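Local coordinates for PRESAN domain-containing protein (Plasmodium falciparum, PDB 7D2W) that is of unknown function but belongs to the PHIST family of Plasmodium, carries a RESA N-terminal (PRESAN) helical domain and probably acts by binding other proteins, at residues A[121-126]-A[168-173]; A[70-75]-A[157-162]. All coordinates share one frame; numbering follows the deposited sequence.

Both contacts use helix 149-181 of an all-helical bundle, one at each of two levels about 19 Å apart between centres. Contact 1 sets 121-126 of helix 117-144 antiparallel against 168-173, and its centre is about 12 Å from the centre of the chain; contact 2 sets 70-75 of helix 65-93 nearly parallel to 157-162, closer to that centre and wholly buried. Their chemistry follows their place. Contact 1 covers a small sulfur and leucine patch with a salt bridge at its partly exposed border, whereas contact 2 has no polar bond between its segments and relies on a lysine chain, an isoleucine, a cysteine and a tryptophan edge. Each lies next to the second subunit.

Contact 1 (A[121-126]-A[168-173]); sequences SYDCNM and TDLYVK
Asp123 OD2 is gripped from two sources on helix 149-181: Lys173 NZ donates a salt-bridged hydrogen bond to it at 2.8 Å, and the hydroxyl of Tyr174, one residue further on, bonds to the same oxygen. This pins one edge of an antiparallel helix pair in the four-helix bundle, where 121-126 and 168-173 run at 165° to each other with axes 11.1 Å apart at closest approach. The ammonium meets the syn lone pair of OD2, the side facing OD1, yet Lys173 NZ stays 4.0 Å from Asp123 OD1, so the lysine engages one oxygen of the carboxylate and not both. Acid and lysine reach toward each other across the gap. The side chain of Lys173 is extended except for a bend at chi3 (77°), which turns CE and NZ toward the acid. Two bonds on OD2 would probably favour the ionised carboxylate.

Beside the ion pair the contact turns apolar. Leu170 points at helix 117-144 and rests both methyl branches against Cys124, CD1 on its CA at 4.0 Å and both methyls near the sulfur. Leu170 CD2 also approaches Asp123 OD2, to 3.9 Å, from out of the carboxylate plane, so one leucine branch links the salt bridge to the buried patch. Tyr171, next to Leu170 in sequence, turns from this interface to pack on helix 65-93 and makes a cation-pi contact with Lys165 of the second subunit. Cys124 carries its sulfur anti to its own carbonyl carbon (chi1 -69°), which brings SG to 4.0 Å from Leu170 CD2 and 4.1 Å from CD1.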
ATOM      1  N   SER A 121      17.374  -8.536   2.161  1.00 31.58           N
ATOM      2  CA  SER A 121      16.929  -8.901   3.500  1.00 30.65           C
ATOM      3  C   SER A 121      17.400  -7.892   4.537  1.00 32.69           C
ATOM      4  O   SER A 121      16.637  -7.518   5.430  1.00 32.94           O
ATOM      5  CB  SER A 121      17.429 -10.314   3.838  1.00 34.11           C
ATOM      6  OG  SER A 121      17.020 -10.680   5.141  1.00 42.50           O
ATOM      7  N   TYR A 122      18.661  -7.445   4.448  0.56 30.07           N
ATOM      8  CA  TYR A 122      19.142  -6.425   5.381  0.56 32.70           C
ATOM      9  C   TYR A 122      18.313  -5.154   5.264  0.56 29.66           C
ATOM     10  O   TYR A 122      17.841  -4.605   6.268  0.56 28.74           O
ATOM     11  CB  TYR A 122      20.628  -6.115   5.133  0.56 33.05           C
ATOM     12  CG  TYR A 122      21.111  -4.839   5.822  0.56 33.26           C
ATOM     13  CD1 TYR A 122      20.932  -3.594   5.231  0.56 36.31           C
ATOM     14  CD2 TYR A 122      21.743  -4.878   7.066  0.56 38.07           C
ATOM     15  CE1 TYR A 122      21.340  -2.427   5.858  0.56 33.52           C
ATOM     16  CE2 TYR A 122      22.176  -3.706   7.693  0.56 35.21           C
ATOM     17  CZ  TYR A 122      21.969  -2.484   7.075  0.56 38.18           C
ATOM     18  OH  TYR A 122      22.381  -1.304   7.658  0.56 42.00           O
ATOM     19  N   ASP A 123      18.145  -4.656   4.037  1.00 29.15           N
ATOM     20  CA  ASP A 123      17.372  -3.437   3.827  1.00 27.00           C
ATOM     21  C   ASP A 123      15.952  -3.564   4.366  1.00 33.05           C
ATOM     22  O   ASP A 123      15.458  -2.674   5.077  1.00 25.92           O
ATOM     23  CB  ASP A 123      17.359  -3.103   2.335  1.00 29.25           C
ATOM     24  CG  ASP A 123      16.633  -1.812   2.025  1.00 33.70           C
ATOM     25  OD1 ASP A 123      16.946  -0.774   2.651  1.00 29.86           O
ATOM     26  OD2 ASP A 123      15.748  -1.840   1.147  1.00 32.86           O
ATOM     27  N   CYS A 124      15.262  -4.649   4.010  1.00 30.17           N
ATOM     28  CA  CYS A 124      13.881  -4.807   4.458  1.00 24.68           C
ATOM     29  C   CYS A 124      13.811  -4.857   5.980  1.00 25.61           C
ATOM     30  O   CYS A 124      12.997  -4.171   6.601  1.00 27.57           O
ATOM     31  CB  CYS A 124      13.271  -6.071   3.847  1.00 24.95           C
ATOM     32  SG  CYS A 124      12.974  -6.012   2.031  1.00 36.20           S
ATOM     33  N   ASN A 125      14.672  -5.656   6.598  1.00 25.01           N
ATOM     34  CA  ASN A 125      14.625  -5.784   8.048  1.00 25.59           C
ATOM     35  C   ASN A 125      14.995  -4.477   8.744  1.00 26.98           C
ATOM     36  O   ASN A 125      14.414  -4.133   9.779  1.00 27.10           O
ATOM     37  CB  ASN A 125      15.525  -6.939   8.480  1.00 31.11           C
ATOM     38  CG  ASN A 125      14.873  -8.294   8.204  1.00 40.18           C
ATOM     39  OD1 ASN A 125      13.775  -8.563   8.684  1.00 35.90           O
ATOM     40  ND2 ASN A 125      15.520  -9.122   7.394  1.00 41.41           N
ATOM     41  N   MET A 126      15.941  -3.718   8.189  1.00 27.66           N
ATOM     42  CA  MET A 126      16.257  -2.422   8.792  1.00 27.82           C
ATOM     43  C   MET A 126      15.086  -1.441   8.688  1.00 31.54           C
ATOM     44  O   MET A 126      14.802  -0.702   9.640  1.00 29.83           O
ATOM     45  CB  MET A 126      17.505  -1.830   8.141  1.00 27.81           C
ATOM     46  CG  MET A 126      18.018  -0.621   8.888  1.00 41.98           C
ATOM     47  SD  MET A 126      18.686  -0.962  10.525  1.00 48.59           S
ATOM     48  CE  MET A 126      19.436  -2.567  10.259  1.00 36.27           C
ATOM     49  N   THR A 168       4.460  -2.422   0.875  1.00 25.62           N
ATOM     50  CA  THR A 168       4.218  -2.187  -0.545  1.00 32.70           C
ATOM     51  C   THR A 168       5.429  -1.530  -1.195  1.00 31.85           C
ATOM     52  O   THR A 168       5.871  -1.953  -2.270  1.00 30.43           O
ATOM     53  CB  THR A 168       2.974  -1.316  -0.720  1.00 36.97           C
ATOM     54  OG1 THR A 168       1.850  -1.990  -0.151  1.00 31.40           O
ATOM     55  CG2 THR A 168       2.690  -1.048  -2.212  1.00 30.54           C
ATOM     56  N   ASP A 169       5.977  -0.493  -0.551  1.00 24.60           N
ATOM     57  CA  ASP A 169       7.143   0.195  -1.097  1.00 26.98           C
ATOM     58  C   ASP A 169       8.300  -0.768  -1.313  1.00 26.53           C
ATOM     59  O   ASP A 169       8.966  -0.731  -2.359  1.00 28.39           O
ATOM     60  CB  ASP A 169       7.568   1.331  -0.170  1.00 29.00           C
ATOM     61  CG  ASP A 169       6.645   2.525  -0.250  1.00 35.35           C
ATOM     62  OD1 ASP A 169       5.697   2.499  -1.059  1.00 41.88           O
ATOM     63  OD2 ASP A 169       6.848   3.476   0.524  1.00 35.40           O
ATOM     64  N   LEU A 170       8.566  -1.629  -0.326  1.00 23.09           N
ATOM     65  CA  LEU A 170       9.660  -2.585  -0.450  1.00 24.40           C
ATOM     66  C   LEU A 170       9.393  -3.597  -1.561  1.00 28.78           C
ATOM     67  O   LEU A 170      10.294  -3.931  -2.335  1.00 27.49           O
ATOM     68  CB  LEU A 170       9.874  -3.302   0.888  1.00 27.64           C
ATOM     69  CG  LEU A 170      10.487  -2.444   2.003  1.00 26.76           C
ATOM     70  CD1 LEU A 170      10.399  -3.166   3.365  1.00 29.07           C
ATOM     71  CD2 LEU A 170      11.929  -2.130   1.661  1.00 26.28           C
ATOM     72  N   TYR A 171       8.169  -4.118  -1.647  1.00 28.84           N
ATOM     73  CA  TYR A 171       7.875  -5.088  -2.697  0.52 30.99           C
ATOM     74  C   TYR A 171       8.061  -4.471  -4.083  1.00 25.65           C
ATOM     75  O   TYR A 171       8.691  -5.080  -4.952  1.00 34.53           O
ATOM     76  CB  TYR A 171       6.463  -5.665  -2.537  0.52 32.35           C
ATOM     77  CG  TYR A 171       6.247  -6.909  -3.390  0.52 33.32           C
ATOM     78  CD1 TYR A 171       6.725  -8.146  -2.984  0.52 33.55           C
ATOM     79  CD2 TYR A 171       5.590  -6.834  -4.612  0.52 36.03           C
ATOM     80  CE1 TYR A 171       6.549  -9.273  -3.767  0.52 39.26           C
ATOM     81  CE2 TYR A 171       5.409  -7.956  -5.403  0.52 36.48           C
ATOM     82  CZ  TYR A 171       5.888  -9.174  -4.974  0.52 40.28           C
ATOM     83  OH  TYR A 171       5.709 -10.295  -5.752  0.52 52.96           O
ATOM     84  N   VAL A 172       7.535  -3.266  -4.296  1.00 29.51           N
ATOM     85  CA  VAL A 172       7.673  -2.576  -5.575  1.00 36.00           C
ATOM     86  C   VAL A 172       9.147  -2.383  -5.920  1.00 37.94           C
ATOM     87  O   VAL A 172       9.586  -2.674  -7.040  1.00 31.46           O
ATOM     88  CB  VAL A 172       6.911  -1.236  -5.511  1.00 36.86           C
ATOM     89  CG1 VAL A 172       7.404  -0.247  -6.554  1.00 47.55           C
ATOM     90  CG2 VAL A 172       5.406  -1.489  -5.652  1.00 42.76           C
ATOM     91  N   LYS A 173       9.932  -1.908  -4.948  1.00 31.47           N
ATOM     92  CA  LYS A 173      11.356  -1.660  -5.168  1.00 33.45           C
ATOM     93  C   LYS A 173      12.091  -2.922  -5.612  1.00 34.82           C
ATOM     94  O   LYS A 173      12.869  -2.888  -6.572  1.00 30.07           O
ATOM     95  CB  LYS A 173      11.993  -1.093  -3.895  1.00 34.80           C
ATOM     96  CG  LYS A 173      13.529  -0.947  -3.983  1.00 36.12           C
ATOM     97  CD  LYS A 173      14.084  -0.047  -2.880  1.00 38.58           C
ATOM     98  CE  LYS A 173      14.146  -0.782  -1.544  1.00 39.98           C
ATOM     99  NZ  LYS A 173      14.464   0.115  -0.373  1.00 35.57           N
TER

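Contact 2 (A[70-75]-A[157-162]); sequences NIWNHK and RSCIDE
Lys75 lays its aliphatic chain against two successive residues of helix 149-181, its CG meeting Ile160 CG1 at 3.7 Å and its CE meeting Cys159 CB at 3.9 Å. The pair is a nearly parallel helix packing within the bundle: 70-75 and 157-162 run at 15° to each other, with axes 11.3 Å apart at closest approach. No hydrogen bond joins the segments, and the contact is made by carbon and sulfur.

The shape of Lys75 decides how it packs. Its chain sets out anti to the backbone N, bends sharply at chi2 (-96°) and then runs straight to NZ. The bend carries CD over one face of the Trp72 indole, 3.7 Å above the plane and displaced toward the rim, so the middle of the chain lies against the ring while CG and CE touch helix 149-181. Ile160 and Lys75 lie alongside each other, their chains running in opposite senses, and Ile160 CD1 also comes to 3.9 Å from Lys75 CG.

Trp72 meets Cys159 by its edge. With CG anti to the backbone N (chi1 -168°), the six-membered ring extends toward helix 149-181, and Trp72 CH2 comes to 4.0 Å from Cys159 SG. The sulfur lies close to the ring plane, 5.3 Å from the centroid of the six-membered ring, an edge-on sulfur-aromatic contact.

Both polar ends are satisfied by helix 117-144, where Gln135 OE1 accepts from Lys75 NZ and Thr136 OG1 from Trp72 NE1, while Phe139 stacks on the indole. Ile160 also touches Arg49 and Tyr53 of helix 49-58, so the contact brings helices 65-93 and 149-181 together between helices 117-144 and 49-58.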
ATOM      1  N   ASN A  70      -1.641  -4.864  25.558  1.00 28.95           N
ATOM      2  CA  ASN A  70      -2.041  -6.117  24.928  1.00 31.95           C
ATOM      3  C   ASN A  70      -2.461  -5.887  23.473  1.00 34.75           C
ATOM      4  O   ASN A  70      -2.039  -6.623  22.580  1.00 28.08           O
ATOM      5  CB  ASN A  70      -3.187  -6.732  25.737  1.00 32.69           C
ATOM      6  CG  ASN A  70      -3.563  -8.122  25.277  1.00 35.54           C
ATOM      7  OD1 ASN A  70      -4.300  -8.291  24.305  1.00 38.23           O
ATOM      8  ND2 ASN A  70      -3.081  -9.134  25.994  1.00 36.94           N
ATOM      9  N   ILE A  71      -3.282  -4.866  23.246  0.52 26.39           N
ATOM     10  CA  ILE A  71      -3.686  -4.518  21.881  0.52 25.34           C
ATOM     11  C   ILE A  71      -2.464  -4.214  21.016  0.52 27.22           C
ATOM     12  O   ILE A  71      -2.369  -4.673  19.870  0.52 27.12           O
ATOM     13  CB  ILE A  71      -4.666  -3.329  21.916  0.52 28.30           C
ATOM     14  CG1 ILE A  71      -6.045  -3.790  22.391  0.52 32.77           C
ATOM     15  CG2 ILE A  71      -4.754  -2.649  20.561  0.52 26.66           C
ATOM     16  CD1 ILE A  71      -6.859  -2.681  23.016  0.52 28.77           C
ATOM     17  N   TRP A  72      -1.507  -3.446  21.546  1.00 26.42           N
ATOM     18  CA  TRP A  72      -0.301  -3.134  20.778  1.00 25.50           C
ATOM     19  C   TRP A  72       0.505  -4.392  20.425  1.00 28.16           C
ATOM     20  O   TRP A  72       1.087  -4.478  19.338  1.00 30.30           O
ATOM     21  CB  TRP A  72       0.559  -2.138  21.557  1.00 28.16           C
ATOM     22  CG  TRP A  72       1.684  -1.524  20.772  1.00 30.31           C
ATOM     23  CD1 TRP A  72       3.025  -1.710  20.980  1.00 25.95           C
ATOM     24  CD2 TRP A  72       1.573  -0.619  19.661  1.00 25.85           C
ATOM     25  NE1 TRP A  72       3.747  -0.975  20.068  1.00 26.54           N
ATOM     26  CE2 TRP A  72       2.884  -0.297  19.254  1.00 24.47           C
ATOM     27  CE3 TRP A  72       0.492  -0.044  18.979  1.00 22.31           C
ATOM     28  CZ2 TRP A  72       3.149   0.565  18.192  1.00 26.59           C
ATOM     29  CZ3 TRP A  72       0.760   0.819  17.919  1.00 26.74           C
ATOM     30  CH2 TRP A  72       2.079   1.122  17.548  1.00 23.68           C
ATOM     31  N   ASN A  73       0.561  -5.373  21.329  1.00 28.09           N
ATOM     32  CA  ASN A  73       1.240  -6.620  20.990  1.00 30.86           C
ATOM     33  C   ASN A  73       0.535  -7.335  19.841  1.00 30.17           C
ATOM     34  O   ASN A  73       1.192  -7.907  18.967  1.00 29.69           O
ATOM     35  CB  ASN A  73       1.330  -7.533  22.219  1.00 32.49           C
ATOM     36  CG  ASN A  73       2.289  -6.999  23.261  1.00 51.65           C
ATOM     37  OD1 ASN A  73       3.180  -6.206  22.947  1.00 60.27           O
ATOM     38  ND2 ASN A  73       2.119  -7.434  24.507  1.00 63.81           N
ATOM     39  N   HIS A  74      -0.802  -7.325  19.824  1.00 25.97           N
ATOM     40  CA  HIS A  74      -1.517  -7.883  18.678  1.00 23.94           C
ATOM     41  C   HIS A  74      -1.224  -7.085  17.404  1.00 26.30           C
ATOM     42  O   HIS A  74      -1.128  -7.659  16.314  1.00 28.26           O
ATOM     43  CB  HIS A  74      -3.027  -7.917  18.945  1.00 27.69           C
ATOM     44  CG  HIS A  74      -3.447  -8.930  19.972  1.00 28.87           C
ATOM     45  ND1 HIS A  74      -3.351 -10.293  19.771  1.00 33.15           N
ATOM     46  CD2 HIS A  74      -3.965  -8.766  21.214  1.00 29.31           C
ATOM     47  CE1 HIS A  74      -3.787 -10.924  20.850  1.00 35.72           C
ATOM     48  NE2 HIS A  74      -4.160 -10.021  21.743  1.00 29.01           N
ATOM     49  N   LYS A  75      -1.107  -5.760  17.516  1.00 27.54           N
ATOM     50  CA  LYS A  75      -0.701  -4.952  16.363  1.00 26.37           C
ATOM     51  C   LYS A  75       0.669  -5.388  15.851  1.00 24.56           C
ATOM     52  O   LYS A  75       0.864  -5.579  14.644  1.00 24.79           O
ATOM     53  CB  LYS A  75      -0.692  -3.465  16.738  1.00 24.34           C
ATOM     54  CG  LYS A  75      -0.145  -2.544  15.625  1.00 22.81           C
ATOM     55  CD  LYS A  75       1.335  -2.232  15.834  1.00 26.70           C
ATOM     56  CE  LYS A  75       1.877  -1.266  14.767  1.00 26.64           C
ATOM     57  NZ  LYS A  75       3.358  -1.147  14.928  1.00 27.47           N
ATOM     58  N   ARG A 157      -4.629   2.095  14.030  0.54 24.43           N
ATOM     59  CA  ARG A 157      -5.000   1.716  12.667  0.54 28.48           C
ATOM     60  C   ARG A 157      -4.094   2.408  11.651  0.54 28.67           C
ATOM     61  O   ARG A 157      -3.679   1.797  10.661  0.54 26.93           O
ATOM     62  CB  ARG A 157      -6.480   2.032  12.397  0.54 30.62           C
ATOM     63  CG  ARG A 157      -6.992   1.603  10.990  0.54 37.09           C
ATOM     64  CD  ARG A 157      -8.454   1.087  10.985  0.54 34.84           C
ATOM     65  NE  ARG A 157      -8.790   0.318   9.778  0.54 21.61           N
ATOM     66  CZ  ARG A 157      -9.966  -0.272   9.568  0.54 32.49           C
ATOM     67  NH1 ARG A 157     -10.194  -0.967   8.442  0.54 26.22           N
ATOM     68  NH2 ARG A 157     -10.922  -0.183  10.491  0.54 32.30           N
ATOM     69  N   SER A 158      -3.736   3.670  11.904  1.00 24.44           N
ATOM     70  CA  SER A 158      -2.840   4.362  10.977  1.00 26.53           C
ATOM     71  C   SER A 158      -1.434   3.770  10.989  1.00 26.67           C
ATOM     72  O   SER A 158      -0.770   3.765   9.949  1.00 26.00           O
ATOM     73  CB  SER A 158      -2.799   5.865  11.283  1.00 30.93           C
ATOM     74  OG  SER A 158      -3.957   6.467  10.724  1.00 35.89           O
ATOM     75  N   CYS A 159      -0.966   3.261  12.136  1.00 23.26           N
ATOM     76  CA  CYS A 159       0.325   2.574  12.164  1.00 24.44           C
ATOM     77  C   CYS A 159       0.306   1.308  11.312  1.00 26.79           C
ATOM     78  O   CYS A 159       1.281   0.998  10.622  1.00 26.03           O
ATOM     79  CB  CYS A 159       0.704   2.225  13.600  1.00 24.42           C
ATOM     80  SG  CYS A 159       1.316   3.650  14.503  1.00 27.77           S
ATOM     81  N   ILE A 160      -0.785   0.549  11.368  1.00 21.93           N
ATOM     82  CA  ILE A 160      -0.882  -0.641  10.532  1.00 20.68           C
ATOM     83  C   ILE A 160      -0.916  -0.248   9.060  1.00 28.89           C
ATOM     84  O   ILE A 160      -0.225  -0.855   8.228  1.00 27.24           O
ATOM     85  CB  ILE A 160      -2.103  -1.476  10.965  1.00 20.86           C
ATOM     86  CG1 ILE A 160      -1.836  -2.049  12.363  1.00 21.22           C
ATOM     87  CG2 ILE A 160      -2.383  -2.639   9.967  1.00 25.07           C
ATOM     88  CD1 ILE A 160      -3.083  -2.642  13.014  1.00 23.90           C
ATOM     89  N   ASP A 161      -1.677   0.803   8.719  1.00 23.61           N
ATOM     90  CA  ASP A 161      -1.680   1.303   7.340  1.00 25.46           C
ATOM     91  C   ASP A 161      -0.281   1.715   6.899  1.00 26.28           C
ATOM     92  O   ASP A 161       0.112   1.488   5.751  1.00 24.54           O
ATOM     93  CB  ASP A 161      -2.599   2.519   7.192  1.00 33.51           C
ATOM     94  CG  ASP A 161      -4.059   2.215   7.451  1.00 28.65           C
ATOM     95  OD1 ASP A 161      -4.484   1.055   7.306  1.00 29.91           O
ATOM     96  OD2 ASP A 161      -4.796   3.177   7.767  1.00 32.01           O
ATOM     97  N   GLU A 162       0.463   2.369   7.790  1.00 24.36           N
ATOM     98  CA  GLU A 162       1.821   2.800   7.462  1.00 25.28           C
ATOM     99  C   GLU A 162       2.740   1.607   7.211  1.00 27.42           C
ATOM    100  O   GLU A 162       3.607   1.654   6.321  1.00 24.48           O
ATOM    101  CB  GLU A 162       2.369   3.680   8.588  1.00 22.74           C
ATOM    102  CG  GLU A 162       3.739   4.281   8.293  1.00 32.63           C
ATOM    103  CD  GLU A 162       4.224   5.197   9.401  1.00 35.84           C
ATOM    104  OE1 GLU A 162       3.644   5.154  10.516  1.00 31.57           O
ATOM    105  OE2 GLU A 162       5.179   5.965   9.147  1.00 33.18           O
TER